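Side-chain contacts in DNA polymerase III subunit beta (Deinococcus radiodurans, PDB 4TRT), which probably tethers DNA polymerases and other proteins to DNA as a ring-shaped head-to-tail homodimer and so makes synthesis processive: residues E13-L18 and H73-I78; G215-T220 and M226-L231; R275-V280 and R286-G291. One frame throughout, in Å; residues are numbered along the deposited sequence.

Interaction 1 (E13-L18 and H73-I78); sequences EGLGLL and HLFAQI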
ATOM      1  N   GLU A  13     -15.958  -9.711  10.291  1.00 37.82           N
ATOM      2  CA  GLU A  13     -14.956 -10.777  10.220  1.00 41.82           C
ATOM      3  C   GLU A  13     -15.342 -11.816   9.195  1.00 39.82           C
ATOM      4  O   GLU A  13     -14.523 -12.197   8.370  1.00 42.61           O
ATOM      5  CB  GLU A  13     -14.751 -11.452  11.569  1.00 45.53           C
ATOM      6  CG  GLU A  13     -13.897 -10.642  12.515  1.00 54.07           C
ATOM      7  CD  GLU A  13     -13.677 -11.344  13.838  1.00 60.21           C
ATOM      8  OE1 GLU A  13     -13.488 -12.588  13.831  1.00 65.24           O
ATOM      9  OE2 GLU A  13     -13.697 -10.650  14.874  1.00 62.00           O
ATOM     10  N   GLY A  14     -16.593 -12.248   9.224  1.00 36.30           N
ATOM     11  CA  GLY A  14     -17.058 -13.254   8.292  1.00 35.27           C
ATOM     12  C   GLY A  14     -17.038 -12.760   6.855  1.00 35.38           C
ATOM     13  O   GLY A  14     -16.580 -13.466   5.952  1.00 35.33           O
ATOM     14  N   LEU A  15     -17.562 -11.561   6.641  1.00 35.28           N
ATOM     15  CA  LEU A  15     -17.650 -10.993   5.303  1.00 35.37           C
ATOM     16  C   LEU A  15     -16.276 -10.727   4.717  1.00 36.03           C
ATOM     17  O   LEU A  15     -16.080 -10.890   3.504  1.00 34.78           O
ATOM     18  CB  LEU A  15     -18.478  -9.704   5.298  1.00 34.08           C
ATOM     19  CG  LEU A  15     -19.976  -9.854   5.529  1.00 34.97           C
ATOM     20  CD1 LEU A  15     -20.629  -8.481   5.706  1.00 32.27           C
ATOM     21  CD2 LEU A  15     -20.626 -10.633   4.391  1.00 34.00           C
ATOM     22  N   GLY A  16     -15.343 -10.327   5.573  1.00 35.13           N
ATOM     23  CA  GLY A  16     -13.950 -10.126   5.182  1.00 39.00           C
ATOM     24  C   GLY A  16     -13.311 -11.396   4.640  1.00 40.80           C
ATOM     25  O   GLY A  16     -12.556 -11.356   3.658  1.00 42.29           O
ATOM     26  N   LEU A  17     -13.604 -12.524   5.277  1.00 39.98           N
ATOM     27  CA  LEU A  17     -13.082 -13.804   4.816  1.00 42.93           C
ATOM     28  C   LEU A  17     -13.716 -14.185   3.477  1.00 41.46           C
ATOM     29  O   LEU A  17     -13.020 -14.608   2.556  1.00 41.95           O
ATOM     30  CB  LEU A  17     -13.319 -14.903   5.863  1.00 43.76           C
ATOM     31  CG  LEU A  17     -12.566 -14.816   7.201  1.00 47.03           C
ATOM     32  CD1 LEU A  17     -13.094 -15.880   8.163  1.00 47.57           C
ATOM     33  CD2 LEU A  17     -11.049 -14.935   7.066  1.00 47.48           C
ATOM     34  N   LEU A  18     -15.032 -14.031   3.372  1.00 39.87           N
ATOM     35  CA  LEU A  18     -15.753 -14.436   2.170  1.00 39.60           C
ATOM     36  C   LEU A  18     -15.450 -13.552   0.970  1.00 39.86           C
ATOM     37  O   LEU A  18     -15.328 -14.049  -0.143  1.00 38.40           O
ATOM     38  CB  LEU A  18     -17.262 -14.487   2.417  1.00 39.90           C
ATOM     39  CG  LEU A  18     -17.610 -15.830   3.038  1.00 40.62           C
ATOM     40  CD1 LEU A  18     -18.786 -15.738   3.982  1.00 45.43           C
ATOM     41  CD2 LEU A  18     -17.804 -16.885   1.957  1.00 38.58           C
ATOM     42  N   HIS A  73     -19.173  -8.251  -2.390  1.00 33.14           N
ATOM     43  CA  HIS A  73     -18.250  -7.146  -2.084  1.00 34.56           C
ATOM     44  C   HIS A  73     -18.965  -5.890  -1.692  1.00 33.66           C
ATOM     45  O   HIS A  73     -18.532  -5.169  -0.781  1.00 34.24           O
ATOM     46  CB  HIS A  73     -17.282  -6.915  -3.229  1.00 36.63           C
ATOM     47  CG  HIS A  73     -16.357  -8.072  -3.445  1.00 40.05           C
ATOM     48  ND1 HIS A  73     -16.757  -9.195  -4.085  1.00 40.64           N
ATOM     49  CD2 HIS A  73     -15.037  -8.286  -3.054  1.00 39.85           C
ATOM     50  CE1 HIS A  73     -15.755 -10.080  -4.102  1.00 39.62           C
ATOM     51  NE2 HIS A  73     -14.697  -9.532  -3.478  1.00 42.47           N
ATOM     52  N   LEU A  74     -20.079  -5.620  -2.357  1.00 34.63           N
ATOM     53  CA  LEU A  74     -20.917  -4.487  -2.004  1.00 34.84           C
ATOM     54  C   LEU A  74     -21.455  -4.620  -0.574  1.00 33.27           C
ATOM     55  O   LEU A  74     -21.413  -3.669   0.179  1.00 32.18           O
ATOM     56  CB  LEU A  74     -22.069  -4.332  -3.005  1.00 38.20           C
ATOM     57  CG  LEU A  74     -23.072  -3.214  -2.715  1.00 37.99           C
ATOM     58  CD1 LEU A  74     -22.331  -1.889  -2.555  1.00 40.67           C
ATOM     59  CD2 LEU A  74     -24.076  -3.114  -3.852  1.00 40.35           C
ATOM     60  N   PHE A  75     -21.953  -5.802  -0.214  1.00 32.97           N
ATOM     61  CA  PHE A  75     -22.494  -6.041   1.120  1.00 31.32           C
ATOM     62  C   PHE A  75     -21.417  -5.878   2.196  1.00 30.21           C
ATOM     63  O   PHE A  75     -21.659  -5.260   3.220  1.00 30.50           O
ATOM     64  CB  PHE A  75     -23.141  -7.424   1.186  1.00 32.86           C
ATOM     65  CG  PHE A  75     -23.781  -7.761   2.512  1.00 34.26           C
ATOM     66  CD1 PHE A  75     -24.577  -6.844   3.185  1.00 36.92           C
ATOM     67  CD2 PHE A  75     -23.648  -9.026   3.052  1.00 36.20           C
ATOM     68  CE1 PHE A  75     -25.170  -7.166   4.395  1.00 35.58           C
ATOM     69  CE2 PHE A  75     -24.258  -9.360   4.257  1.00 38.77           C
ATOM     70  CZ  PHE A  75     -25.014  -8.414   4.933  1.00 36.51           C
ATOM     71  N   ALA A  76     -20.224  -6.403   1.929  1.00 30.27           N
ATOM     72  CA  ALA A  76     -19.100  -6.283   2.845  1.00 31.93           C
ATOM     73  C   ALA A  76     -18.698  -4.822   3.036  1.00 31.14           C
ATOM     74  O   ALA A  76     -18.397  -4.383   4.140  1.00 32.09           O
ATOM     75  CB  ALA A  76     -17.911  -7.089   2.325  1.00 30.44           C
ATOM     76  N   GLN A  77     -18.713  -4.073   1.944  1.00 31.98           N
ATOM     77  CA  GLN A  77     -18.347  -2.664   1.977  1.00 34.80           C
ATOM     78  C   GLN A  77     -19.354  -1.843   2.778  1.00 32.82           C
ATOM     79  O   GLN A  77     -18.981  -0.958   3.549  1.00 34.41           O
ATOM     80  CB  GLN A  77     -18.216  -2.136   0.541  1.00 37.40           C
ATOM     81  CG  GLN A  77     -17.930  -0.642   0.425  1.00 40.48           C
ATOM     82  CD  GLN A  77     -17.779  -0.208  -1.025  1.00 44.78           C
ATOM     83  OE1 GLN A  77     -18.249  -0.889  -1.935  1.00 49.59           O
ATOM     84  NE2 GLN A  77     -17.119   0.917  -1.245  1.00 46.66           N
ATOM     85  N   ILE A  78     -20.638  -2.106   2.562  1.00 31.91           N
ATOM     86  CA  ILE A  78     -21.697  -1.393   3.283  1.00 31.88           C
ATOM     87  C   ILE A  78     -21.570  -1.650   4.795  1.00 32.71           C
ATOM     88  O   ILE A  78     -21.630  -0.719   5.605  1.00 30.75           O
ATOM     89  CB  ILE A  78     -23.077  -1.817   2.753  1.00 32.60           C
ATOM     90  CG1 ILE A  78     -23.341  -1.171   1.388  1.00 34.44           C
ATOM     91  CG2 ILE A  78     -24.182  -1.486   3.745  1.00 35.61           C
ATOM     92  CD1 ILE A  78     -24.582  -1.743   0.701  1.00 36.29           C
TER
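Leu15 of helix 8-21 reaches across to Phe75 and Ala76 of helix 72-81, and this one side chain makes every close contact of the pair. CD2 meets the ring of Phe75, with Leu15 CD2 3.7 Å from Phe75 CD2. Leu15 CD1 lies over a face of the same ring, 4.3 Å from its centroid and shifted toward the rim, in a CH-pi contact. Leu15 CD1 also rests on the backbone, 3.9 Å from Ala76 CA. Leu15 CB stands 4.0 Å from Ala76 CB. That methyl is small enough to let the helices come close, and the CA atoms of Leu15 and Ala76 are 5.5 Å apart.

Phe75 turns CG away from its own backbone nitrogen (chi1 -178°), which carries the ring toward the other helix. There the side chains of Leu15 and Phe75 cross at about a right angle. The helix pair packs on strands of two sheets in the N-terminal domain of the sliding clamp, as in the DNA clamp fold. Leu34 touches Leu15 and Phe75, Leu45 touches Leu15, and Phe75 also packs on Leu96, Val98 and Leu107. Leu74 packs on Tyr293 of the second subunit. Nearby, His73 NE2 makes a weak hydrogen bond to Glu19 O of the first helix.

With an alanine at Leu15, the Phe75 ring would probably lose the CH-pi contact of CD1 and have a gap opened beside it. No hydrogen bond joins the two segments, and the three touching residues are buried. The contact between the two segments is therefore apolar packing, which depends on shape rather than on charge.

Interaction 2 (G215-T220 and M226-L231); sequences GMLTVT and MNLKLL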
ATOM      1  N   GLY A 215     -11.221 -37.018  -3.842  1.00 49.78           N
ATOM      2  CA  GLY A 215     -10.453 -35.971  -4.509  1.00 48.04           C
ATOM      3  C   GLY A 215     -10.607 -34.587  -3.878  1.00 45.76           C
ATOM      4  O   GLY A 215     -10.328 -33.579  -4.518  1.00 43.25           O
ATOM      5  N   MET A 216     -11.052 -34.537  -2.624  1.00 44.20           N
ATOM      6  CA  MET A 216     -11.300 -33.269  -1.963  1.00 43.68           C
ATOM      7  C   MET A 216     -11.093 -33.401  -0.465  1.00 43.35           C
ATOM      8  O   MET A 216     -11.010 -34.508   0.070  1.00 44.21           O
ATOM      9  CB  MET A 216     -12.707 -32.736  -2.286  1.00 45.41           C
ATOM     10  CG  MET A 216     -13.872 -33.485  -1.645  1.00 48.61           C
ATOM     11  SD  MET A 216     -15.468 -32.651  -1.880  1.00 53.81           S
ATOM     12  CE  MET A 216     -15.176 -31.099  -1.032  1.00 51.07           C
ATOM     13  N   LEU A 217     -10.991 -32.254   0.191  1.00 41.76           N
ATOM     14  CA  LEU A 217     -10.799 -32.171   1.628  1.00 41.80           C
ATOM     15  C   LEU A 217     -11.717 -31.077   2.151  1.00 41.50           C
ATOM     16  O   LEU A 217     -11.896 -30.054   1.495  1.00 40.62           O
ATOM     17  CB  LEU A 217      -9.346 -31.817   1.941  1.00 41.41           C
ATOM     18  CG  LEU A 217      -8.952 -31.671   3.423  1.00 42.88           C
ATOM     19  CD1 LEU A 217      -8.966 -33.034   4.094  1.00 44.09           C
ATOM     20  CD2 LEU A 217      -7.585 -31.014   3.580  1.00 41.97           C
ATOM     21  N   THR A 218     -12.314 -31.307   3.317  1.00 42.25           N
ATOM     22  CA  THR A 218     -13.036 -30.267   4.033  1.00 41.60           C
ATOM     23  C   THR A 218     -12.317 -29.984   5.354  1.00 42.88           C
ATOM     24  O   THR A 218     -12.029 -30.899   6.136  1.00 41.30           O
ATOM     25  CB  THR A 218     -14.502 -30.666   4.311  1.00 44.32           C
ATOM     26  OG1 THR A 218     -15.169 -30.939   3.072  1.00 44.17           O
ATOM     27  CG2 THR A 218     -15.243 -29.539   5.051  1.00 42.88           C
ATOM     28  N   VAL A 219     -11.996 -28.713   5.577  1.00 40.97           N
ATOM     29  CA  VAL A 219     -11.328 -28.276   6.788  1.00 42.01           C
ATOM     30  C   VAL A 219     -12.287 -27.418   7.587  1.00 45.16           C
ATOM     31  O   VAL A 219     -12.839 -26.438   7.054  1.00 44.04           O
ATOM     32  CB  VAL A 219     -10.059 -27.462   6.476  1.00 41.07           C
ATOM     33  CG1 VAL A 219      -9.373 -27.010   7.762  1.00 40.93           C
ATOM     34  CG2 VAL A 219      -9.095 -28.288   5.634  1.00 39.36           C
ATOM     35  N   THR A 220     -12.493 -27.798   8.846  1.00 46.63           N
ATOM     36  CA  THR A 220     -13.418 -27.098   9.729  1.00 50.63           C
ATOM     37  C   THR A 220     -12.690 -26.551  10.944  1.00 54.15           C
ATOM     38  O   THR A 220     -11.958 -27.274  11.632  1.00 53.36           O
ATOM     39  CB  THR A 220     -14.561 -28.009  10.187  1.00 52.11           C
ATOM     40  OG1 THR A 220     -15.220 -28.560   9.045  1.00 52.56           O
ATOM     41  CG2 THR A 220     -15.584 -27.223  11.015  1.00 55.42           C
ATOM     42  N   MET A 226     -14.204 -25.047   4.925  1.00 39.46           N
ATOM     43  CA  MET A 226     -13.662 -24.837   3.580  1.00 38.86           C
ATOM     44  C   MET A 226     -13.574 -26.150   2.846  1.00 38.98           C
ATOM     45  O   MET A 226     -13.012 -27.120   3.388  1.00 38.19           O
ATOM     46  CB  MET A 226     -12.274 -24.193   3.645  1.00 39.31           C
ATOM     47  CG  MET A 226     -11.683 -23.883   2.275  1.00 39.92           C
ATOM     48  SD  MET A 226     -10.026 -23.193   2.297  1.00 43.37           S
ATOM     49  CE  MET A 226     -10.358 -21.477   2.643  1.00 41.53           C
ATOM     50  N   ASN A 227     -14.105 -26.175   1.621  1.00 37.83           N
ATOM     51  CA  ASN A 227     -13.911 -27.285   0.693  1.00 38.86           C
ATOM     52  C   ASN A 227     -12.798 -26.924  -0.281  1.00 38.22           C
ATOM     53  O   ASN A 227     -12.775 -25.810  -0.828  1.00 36.74           O
ATOM     54  CB  ASN A 227     -15.178 -27.595  -0.124  1.00 40.04           C
ATOM     55  CG  ASN A 227     -16.320 -28.137   0.713  1.00 40.95           C
ATOM     56  OD1 ASN A 227     -16.104 -28.747   1.764  1.00 42.69           O
ATOM     57  ND2 ASN A 227     -17.557 -27.943   0.227  1.00 40.28           N
ATOM     58  N   LEU A 228     -11.888 -27.868  -0.502  1.00 38.42           N
ATOM     59  CA  LEU A 228     -10.832 -27.705  -1.492  1.00 38.72           C
ATOM     60  C   LEU A 228     -10.545 -29.018  -2.181  1.00 39.15           C
ATOM     61  O   LEU A 228     -10.860 -30.088  -1.651  1.00 38.67           O
ATOM     62  CB  LEU A 228      -9.550 -27.196  -0.863  1.00 39.08           C
ATOM     63  CG  LEU A 228      -9.067 -27.980   0.360  1.00 40.39           C
ATOM     64  CD1 LEU A 228      -7.580 -28.305   0.305  1.00 39.32           C
ATOM     65  CD2 LEU A 228      -9.417 -27.212   1.632  1.00 39.97           C
ATOM     66  N   LYS A 229      -9.954 -28.913  -3.364  1.00 37.71           N
ATOM     67  CA  LYS A 229      -9.577 -30.068  -4.141  1.00 40.26           C
ATOM     68  C   LYS A 229      -8.262 -30.588  -3.610  1.00 38.47           C
ATOM     69  O   LYS A 229      -7.510 -29.851  -2.986  1.00 34.04           O
ATOM     70  CB  LYS A 229      -9.394 -29.693  -5.604  1.00 43.13           C
ATOM     71  CG  LYS A 229     -10.663 -29.241  -6.286  1.00 48.15           C
ATOM     72  CD  LYS A 229     -10.375 -28.790  -7.707  1.00 51.20           C
ATOM     73  CE  LYS A 229     -11.603 -28.153  -8.331  1.00 54.39           C
ATOM     74  NZ  LYS A 229     -11.181 -27.302  -9.475  1.00 59.18           N
ATOM     75  N   LEU A 230      -8.000 -31.868  -3.839  1.00 37.88           N
ATOM     76  CA  LEU A 230      -6.719 -32.466  -3.507  1.00 38.62           C
ATOM     77  C   LEU A 230      -6.096 -32.963  -4.810  1.00 40.94           C
ATOM     78  O   LEU A 230      -6.817 -33.384  -5.705  1.00 40.74           O
ATOM     79  CB  LEU A 230      -6.915 -33.659  -2.569  1.00 39.40           C
ATOM     80  CG  LEU A 230      -7.317 -33.374  -1.126  1.00 39.01           C
ATOM     81  CD1 LEU A 230      -7.532 -34.686  -0.373  1.00 39.68           C
ATOM     82  CD2 LEU A 230      -6.268 -32.500  -0.460  1.00 36.25           C
ATOM     83  N   LEU A 231      -4.769 -32.941  -4.908  1.00 42.93           N
ATOM     84  CA  LEU A 231      -4.093 -33.454  -6.109  1.00 43.61           C
ATOM     85  C   LEU A 231      -3.884 -34.956  -5.998  1.00 47.15           C
ATOM     86  O   LEU A 231      -3.631 -35.479  -4.908  1.00 45.38           O
ATOM     87  CB  LEU A 231      -2.753 -32.755  -6.324  1.00 42.48           C
ATOM     88  CG  LEU A 231      -2.800 -31.228  -6.468  1.00 42.07           C
ATOM     89  CD1 LEU A 231      -1.411 -30.697  -6.835  1.00 39.89           C
ATOM     90  CD2 LEU A 231      -3.817 -30.755  -7.496  1.00 41.88           C
TER
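Asn227 and Thr218 face each other as a non-hydrogen-bonded pair, and their side chains lie alongside, pointing the same way. Asn227 can be followed outward. Its CB is met by the methyl end of Met216, with Met216 CE 3.6 Å from Asn227 CB. CG has the same methyl at a similar distance. The bend of the Met216 chain at chi3 (-62°) brings CE back over the asparagine. At the tip, Asn227 OD1 accepts a hydrogen bond from Thr218 OG1 at 2.7 Å, the hydroxyl tilted 28° from the carbonyl plane. ND2 turns to other partners, the backbone O of Ser119 and the carboxylate of Asp53. Both ends of the amide are thus bonded, which is likely to fix its rotation.

The two segments form a beta hairpin of the central domain. Its strand 224-229 pairs with strand 52-59 of the N-terminal domain, so one sheet runs through both domains. Leu217 and Leu228 form a hydrogen-bonded pair, with Leu217 N 2.8 Å from Leu228 O and Leu228 N 3.0 Å from Leu217 O. Val219 and Met226 make the next such pair.

On the face that carries Leu217, Val219, Met226 and Leu228, the contacts are apolar. Leu217 CB lies 4.0 Å from Leu230 CD2, and Val219 CG2 is 4.2 Å from Leu228 CD2. Ile191 and Phe210 extend this packing, and Leu199 of helix 193-202 covers Val219 and Met226.

Interaction 3 (R275-V280 and R286-G291); sequences RVEFLV and RLAAEG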
ATOM      1  N   ARG A 275      22.014 -13.678  -9.309  1.00 45.60           N
ATOM      2  CA  ARG A 275      23.221 -14.329  -8.803  1.00 46.94           C
ATOM      3  C   ARG A 275      23.886 -13.614  -7.605  1.00 45.77           C
ATOM      4  O   ARG A 275      24.254 -12.439  -7.691  1.00 41.55           O
ATOM      5  CB  ARG A 275      24.220 -14.495  -9.940  1.00 51.27           C
ATOM      6  CG  ARG A 275      25.456 -15.290  -9.580  1.00 52.92           C
ATOM      7  CD  ARG A 275      26.433 -15.286 -10.733  1.00 57.95           C
ATOM      8  NE  ARG A 275      27.666 -15.962 -10.351  1.00 60.88           N
ATOM      9  CZ  ARG A 275      27.872 -17.273 -10.438  1.00 64.33           C
ATOM     10  NH1 ARG A 275      26.931 -18.089 -10.913  1.00 67.26           N
ATOM     11  NH2 ARG A 275      29.040 -17.773 -10.059  1.00 66.03           N
ATOM     12  N   VAL A 276      24.049 -14.344  -6.497  1.00 41.77           N
ATOM     13  CA  VAL A 276      24.833 -13.881  -5.359  1.00 41.89           C
ATOM     14  C   VAL A 276      25.874 -14.928  -4.941  1.00 40.80           C
ATOM     15  O   VAL A 276      25.545 -16.112  -4.762  1.00 38.29           O
ATOM     16  CB  VAL A 276      23.933 -13.536  -4.156  1.00 42.52           C
ATOM     17  CG1 VAL A 276      23.103 -14.746  -3.731  1.00 43.02           C
ATOM     18  CG2 VAL A 276      24.770 -13.021  -2.985  1.00 39.34           C
ATOM     19  N   GLU A 277      27.121 -14.488  -4.796  1.00 40.15           N
ATOM     20  CA  GLU A 277      28.208 -15.360  -4.385  1.00 40.92           C
ATOM     21  C   GLU A 277      28.314 -15.367  -2.860  1.00 41.14           C
ATOM     22  O   GLU A 277      28.201 -14.327  -2.207  1.00 38.83           O
ATOM     23  CB  GLU A 277      29.529 -14.927  -5.035  1.00 46.09           C
ATOM     24  CG  GLU A 277      30.797 -15.576  -4.489  1.00 49.40           C
ATOM     25  CD  GLU A 277      32.061 -14.879  -4.997  1.00 56.37           C
ATOM     26  OE1 GLU A 277      32.137 -14.575  -6.221  1.00 66.03           O
ATOM     27  OE2 GLU A 277      32.972 -14.613  -4.184  1.00 53.65           O
ATOM     28  N   PHE A 278      28.478 -16.562  -2.310  1.00 36.98           N
ATOM     29  CA  PHE A 278      28.729 -16.757  -0.887  1.00 38.78           C
ATOM     30  C   PHE A 278      30.173 -17.214  -0.794  1.00 39.61           C
ATOM     31  O   PHE A 278      30.516 -18.237  -1.389  1.00 42.53           O
ATOM     32  CB  PHE A 278      27.877 -17.893  -0.349  1.00 37.30           C
ATOM     33  CG  PHE A 278      26.503 -17.499   0.079  1.00 37.32           C
ATOM     34  CD1 PHE A 278      25.667 -16.801  -0.761  1.00 38.14           C
ATOM     35  CD2 PHE A 278      26.021 -17.910   1.304  1.00 37.92           C
ATOM     36  CE1 PHE A 278      24.387 -16.468  -0.370  1.00 37.89           C
ATOM     37  CE2 PHE A 278      24.744 -17.578   1.704  1.00 39.95           C
ATOM     38  CZ  PHE A 278      23.924 -16.860   0.857  1.00 38.65           C
ATOM     39  N   LEU A 279      31.018 -16.473  -0.090  1.00 37.35           N
ATOM     40  CA  LEU A 279      32.392 -16.908   0.142  1.00 38.64           C
ATOM     41  C   LEU A 279      32.624 -17.017   1.643  1.00 37.33           C
ATOM     42  O   LEU A 279      32.612 -16.022   2.355  1.00 36.71           O
ATOM     43  CB  LEU A 279      33.400 -15.939  -0.481  1.00 40.20           C
ATOM     44  CG  LEU A 279      34.893 -16.219  -0.238  1.00 42.50           C
ATOM     45  CD1 LEU A 279      35.290 -17.544  -0.867  1.00 45.03           C
ATOM     46  CD2 LEU A 279      35.734 -15.074  -0.793  1.00 43.09           C
ATOM     47  N   VAL A 280      32.824 -18.238   2.114  1.00 37.17           N
ATOM     48  CA  VAL A 280      33.136 -18.492   3.525  1.00 36.58           C
ATOM     49  C   VAL A 280      34.650 -18.630   3.650  1.00 38.57           C
ATOM     50  O   VAL A 280      35.264 -19.444   2.958  1.00 40.02           O
ATOM     51  CB  VAL A 280      32.434 -19.770   4.051  1.00 36.44           C
ATOM     52  CG1 VAL A 280      32.705 -19.966   5.551  1.00 34.65           C
ATOM     53  CG2 VAL A 280      30.933 -19.730   3.759  1.00 33.06           C
ATOM     54  N   ARG A 286      31.391 -13.629   3.080  1.00 39.56           N
ATOM     55  CA  ARG A 286      31.287 -12.493   2.178  1.00 39.65           C
ATOM     56  C   ARG A 286      30.230 -12.792   1.126  1.00 40.34           C
ATOM     57  O   ARG A 286      30.235 -13.860   0.499  1.00 39.12           O
ATOM     58  CB  ARG A 286      32.624 -12.212   1.512  1.00 42.80           C
ATOM     59  CG  ARG A 286      32.652 -10.885   0.791  1.00 45.62           C
ATOM     60  CD  ARG A 286      33.891 -10.742  -0.053  1.00 49.76           C
ATOM     61  NE  ARG A 286      33.790 -11.544  -1.264  1.00 51.59           N
ATOM     62  CZ  ARG A 286      34.767 -11.666  -2.157  1.00 54.19           C
ATOM     63  NH1 ARG A 286      35.931 -11.045  -1.976  1.00 56.56           N
ATOM     64  NH2 ARG A 286      34.580 -12.420  -3.231  1.00 56.61           N
ATOM     65  N   LEU A 287      29.332 -11.840   0.928  1.00 38.57           N
ATOM     66  CA  LEU A 287      28.333 -11.922  -0.127  1.00 38.51           C
ATOM     67  C   LEU A 287      28.740 -10.958  -1.222  1.00 40.70           C
ATOM     68  O   LEU A 287      29.142  -9.830  -0.916  1.00 39.24           O
ATOM     69  CB  LEU A 287      26.972 -11.526   0.425  1.00 40.91           C
ATOM     70  CG  LEU A 287      26.563 -12.391   1.615  1.00 41.20           C
ATOM     71  CD1 LEU A 287      25.253 -11.854   2.147  1.00 42.60           C
ATOM     72  CD2 LEU A 287      26.417 -13.842   1.182  1.00 39.10           C
ATOM     73  N   ALA A 288      28.650 -11.392  -2.480  1.00 40.01           N
ATOM     74  CA  ALA A 288      29.039 -10.554  -3.628  1.00 40.46           C
ATOM     75  C   ALA A 288      28.048 -10.708  -4.764  1.00 41.86           C
ATOM     76  O   ALA A 288      27.525 -11.802  -5.015  1.00 40.77           O
ATOM     77  CB  ALA A 288      30.440 -10.899  -4.115  1.00 41.35           C
ATOM     78  N   ALA A 289      27.783  -9.600  -5.445  1.00 41.98           N
ATOM     79  CA  ALA A 289      27.010  -9.616  -6.668  1.00 44.12           C
ATOM     80  C   ALA A 289      27.523  -8.519  -7.571  1.00 45.37           C
ATOM     81  O   ALA A 289      28.138  -7.542  -7.114  1.00 46.61           O
ATOM     82  CB  ALA A 289      25.520  -9.440  -6.378  1.00 42.87           C
ATOM     83  N   GLU A 290      27.274  -8.686  -8.859  1.00 46.68           N
ATOM     84  CA  GLU A 290      27.813  -7.782  -9.856  1.00 51.34           C
ATOM     85  C   GLU A 290      26.921  -7.805 -11.074  1.00 51.56           C
ATOM     86  O   GLU A 290      26.365  -8.841 -11.419  1.00 50.35           O
ATOM     87  CB  GLU A 290      29.229  -8.210 -10.232  1.00 54.98           C
ATOM     88  CG  GLU A 290      29.916  -7.277 -11.201  1.00 61.19           C
ATOM     89  CD  GLU A 290      31.403  -7.562 -11.342  1.00 65.75           C
ATOM     90  OE1 GLU A 290      31.903  -8.494 -10.673  1.00 66.63           O
ATOM     91  OE2 GLU A 290      32.070  -6.856 -12.132  1.00 71.97           O
ATOM     92  N   GLY A 291      26.777  -6.644 -11.700  1.00 53.58           N
ATOM     93  CA  GLY A 291      25.937  -6.488 -12.878  1.00 56.16           C
ATOM     94  C   GLY A 291      26.337  -5.268 -13.671  1.00 58.49           C
ATOM     95  O   GLY A 291      27.432  -4.734 -13.496  1.00 59.36           O
TER
HETATM   96  O   HOH W   1      25.926 -11.134  -9.419  1.00 47.27           O
HETATM   97  O   HOH W   2      31.727 -13.104  -1.828  1.00 39.71           O
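Arg275 meets the partner strand through its backbone. Its carbonyl O touches the methyl of Ala289 and accepts a hydrogen bond from water 1, which in turn accepts one from Glu290 N. The water thus bridges the strands at this end. Strands 275-281 and 284-290 are the middle strands of a four-stranded antiparallel sheet, with 310-316 beside the first and 294-301 beside the second.

Val276 CG2 lies 4.3 Å from Leu287 CB, and Val276 CG1 sits at the edge of the Phe278 ring, in the ring plane.

Glu277 pairs with Ala288 through two backbone bonds, the shorter from Glu277 N to Ala288 O at 2.7 Å. Its chain runs out extended, with CG anti to the backbone N (chi1 169°), and reaches Arg286 diagonally across the strands. Glu277 OE2 forms a salt bridge with Arg286 NH2 at 2.9 Å. The carboxylate is met on its syn side but 30° out of its plane, while OE2 lies near the plane of the guanidinium. The N-H points off line, at 140°. Water 2 bridges the same two side chains, donating to Glu277 OE2 and accepting from Arg286 NE at 2.6 Å.

Phe278 turns to the other face of the sheet, where Leu287 lies beside it. Leu287 CD2 sits 3.6 Å from the ring centroid, almost straight above it, in a CH-pi contact. Phe315 meets the same ring edge-to-face, while helix 254-265 packs on Leu287.

Leu279 bonds to Arg286 through both backbone groups. Leu279 CD2 lies over one face of the guanidinium, 3.8 Å from Arg286 CZ.

The hairpin therefore has two chemically different faces. One is apolar and turned to helices. On the other, Arg286 is gripped at its edge by a carboxylate and a water and covered by a methyl, which is likely to limit its movement.

In the fold
The three contacts follow one another along the chain, each in a different domain: interaction 1 in the N-terminal, interaction 2 in the central and interaction 3 in the C-terminal. Interactions 1 and 2 are neighbours, with centres 23 Å apart and nearest atoms about 7 Å apart, but they do not touch. They are linked by the sheet that holds strands 33-38 and 42-48, under the helices of interaction 1, and the hairpin of interaction 2. Interaction 3 stands far off, its centre 47 Å from that of interaction 1 and 43 Å from that of interaction 2. Of the three, interaction 1 alone has the second subunit of the ring beside it.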